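Local coordinates for D-galactonate dehydratase family member SEN1436 (Salmonella enterica subsp. enterica serovar Enteritidis, PDB 3TW9), which dehydrates D-gluconate to 2-dehydro-3-deoxy-D-gluconate with low activity in vitro, using one magnesium ion per subunit, at residues Ser325-Ile330 with Arg334-Tyr339. Residues are numbered along the deposited sequence; the frame is centred on the assembly and turned at random.
Sequences STIGGI and RKLAVY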
loop_
_atom_site.group_PDB
_atom_site.type_symbol
_atom_site.label_atom_id
_atom_site.label_comp_id
_atom_site.label_asym_id
_atom_site.label_seq_id
_atom_site.Cartn_x
_atom_site.Cartn_y
_atom_site.Cartn_z
ATOM N N SER C 325 14.048 -8.650 -3.250
ATOM C CA SER C 325 14.158 -9.085 -4.641
ATOM C C SER C 325 13.411 -10.396 -4.900
ATOM O O SER C 325 12.921 -10.624 -6.008
ATOM C CB SER C 325 15.603 -9.208 -5.108
ATOM O OG SER C 325 16.282 -10.238 -4.396
ATOM N N THR C 326 13.310 -11.218 -3.862
ATOM C CA THR C 326 12.730 -12.560 -3.948
ATOM C C THR C 326 11.160 -12.540 -3.887
ATOM O O THR C 326 10.526 -13.540 -4.160
ATOM C CB THR C 326 13.454 -13.500 -2.931
ATOM O OG1 THR C 326 14.874 -13.435 -3.193
ATOM C CG2 THR C 326 13.024 -14.946 -3.076
ATOM N N ILE C 327 10.578 -11.388 -3.559
ATOM C CA ILE C 327 9.132 -11.163 -3.739
ATOM C C ILE C 327 8.852 -10.223 -4.920
ATOM O O ILE C 327 7.719 -9.816 -5.138
ATOM C CB ILE C 327 8.431 -10.678 -2.435
ATOM C CG1 ILE C 327 9.023 -9.349 -1.933
ATOM C CG2 ILE C 327 8.519 -11.777 -1.363
ATOM C CD1 ILE C 327 8.221 -8.683 -0.836
ATOM N N GLY C 328 9.899 -9.892 -5.687
ATOM C CA GLY C 328 9.702 -9.176 -6.938
ATOM C C GLY C 328 9.982 -7.689 -6.979
ATOM O O GLY C 328 9.546 -7.031 -7.906
ATOM N N GLY C 329 10.703 -7.155 -5.992
ATOM C CA GLY C 329 11.069 -5.737 -6.085
ATOM C C GLY C 329 10.428 -4.788 -5.100
ATOM O O GLY C 329 9.700 -5.202 -4.182
ATOM N N ILE C 330 10.674 -3.494 -5.339
ATOM C CA ILE C 330 10.127 -2.385 -4.539
ATOM C C ILE C 330 8.612 -2.274 -4.687
ATOM O O ILE C 330 7.907 -2.062 -3.699
ATOM C CB ILE C 330 10.857 -1.048 -4.919
ATOM C CG1 ILE C 330 12.290 -1.079 -4.365
ATOM C CG2 ILE C 330 10.086 0.209 -4.446
ATOM C CD1 ILE C 330 13.205 0.043 -4.873
ATOM N N ARG C 334 6.719 -2.653 -1.202
ATOM C CA ARG C 334 6.014 -1.466 -0.738
ATOM C C ARG C 334 4.556 -1.797 -0.404
ATOM O O ARG C 334 4.035 -1.374 0.641
ATOM C CB ARG C 334 6.078 -0.367 -1.813
ATOM C CG ARG C 334 6.425 0.988 -1.283
ATOM C CD ARG C 334 5.234 1.684 -0.707
ATOM N NE ARG C 334 5.585 2.338 0.546
ATOM C CZ ARG C 334 5.011 3.439 1.026
ATOM N NH1 ARG C 334 4.038 4.055 0.366
ATOM N NH2 ARG C 334 5.427 3.924 2.182
ATOM N N LYS C 335 3.914 -2.572 -1.269
ATOM C CA LYS C 335 2.516 -2.984 -1.052
ATOM C C LYS C 335 2.407 -3.829 0.198
ATOM O O LYS C 335 1.472 -3.647 0.988
ATOM C CB LYS C 335 1.945 -3.722 -2.262
ATOM C CG LYS C 335 1.776 -2.813 -3.445
ATOM C CD LYS C 335 1.143 -3.555 -4.589
ATOM C CE LYS C 335 1.183 -2.671 -5.827
ATOM N NZ LYS C 335 0.981 -3.510 -7.045
ATOM N N LEU C 336 3.401 -4.704 0.396
ATOM C CA LEU C 336 3.421 -5.592 1.541
ATOM C C LEU C 336 3.672 -4.787 2.833
ATOM O O LEU C 336 3.050 -5.042 3.854
ATOM C CB LEU C 336 4.505 -6.650 1.327
ATOM C CG LEU C 336 4.899 -7.586 2.475
ATOM C CD1 LEU C 336 3.674 -8.267 3.089
ATOM C CD2 LEU C 336 5.842 -8.616 1.893
ATOM N N ALA C 337 4.579 -3.816 2.766
ATOM C CA ALA C 337 4.868 -2.923 3.907
ATOM C C ALA C 337 3.589 -2.196 4.343
ATOM O O ALA C 337 3.274 -2.127 5.524
ATOM C CB ALA C 337 5.935 -1.898 3.510
ATOM N N VAL C 338 2.847 -1.690 3.365
ATOM C CA VAL C 338 1.546 -1.037 3.599
ATOM C C VAL C 338 0.490 -2.011 4.147
ATOM O O VAL C 338 -0.225 -1.684 5.097
ATOM C CB VAL C 338 1.025 -0.332 2.294
ATOM C CG1 VAL C 338 -0.451 0.039 2.423
ATOM C CG2 VAL C 338 1.880 0.900 1.952
ATOM N N TYR C 339 0.415 -3.222 3.588
ATOM C CA TYR C 339 -0.565 -4.221 4.064
ATOM C C TYR C 339 -0.228 -4.554 5.537
ATOM O O TYR C 339 -1.092 -4.590 6.385
ATOM C CB TYR C 339 -0.524 -5.492 3.176
ATOM C CG TYR C 339 -1.797 -6.327 3.274
ATOM C CD1 TYR C 339 -2.846 -6.084 2.422
ATOM C CD2 TYR C 339 -1.933 -7.342 4.227
ATOM C CE1 TYR C 339 -4.029 -6.804 2.509
ATOM C CE2 TYR C 339 -3.118 -8.096 4.319
ATOM C CZ TYR C 339 -4.158 -7.811 3.434
ATOM O OH TYR C 339 -5.364 -8.492 3.479
#
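The carbonyl O of I330 takes the backbone N of R334 at 2.8 Å, with an N-H...O angle of 162°. This is an i to i+4 bond in the first turn of helix 330-342, just after G329 at the N-cap position. CB of R334 also makes a close contact with I330 O, at 3.1 Å. From there the R334 chain bends at chi2 and chi3, away from the loop, and lays one face of its guanidinium over V338, whose CG2 lies 4.0 Å off the guanidinium plane, near its margin. The side chain of I330 also leads away, to A362 of helix 357-369 and to D120 and W124 of helix 110-131.

The segments meet again through two methyls: CD1 of I327 touches CD2 of L336 at 3.6 Å, and the two side chains cross at about a right angle. In I327 a chi1 of 60° sets CG1 with the backbone N on one flank and the carbonyl carbon on the other, and an extended chi2 carries CD1 on to the helix. Both residues also pack on C322, and L336 reaches W308 and I312 of helix 305-313. In the modified TIM barrel of the enolase superfamily, 325-330 belongs to the loop from strand 319-320 into the next barrel helix, on the C-terminal side of the strands, where the active site lies. The side chain of L336 is about 9 Å from that of R321, a substrate-binding residue.

G328 and G329 have positive phi, turning the chain from the loop into the helix. On the helix, K335 forms salt bridges with E94 and with E341 of the second subunit, while Y339 stacks on Y339 of that subunit.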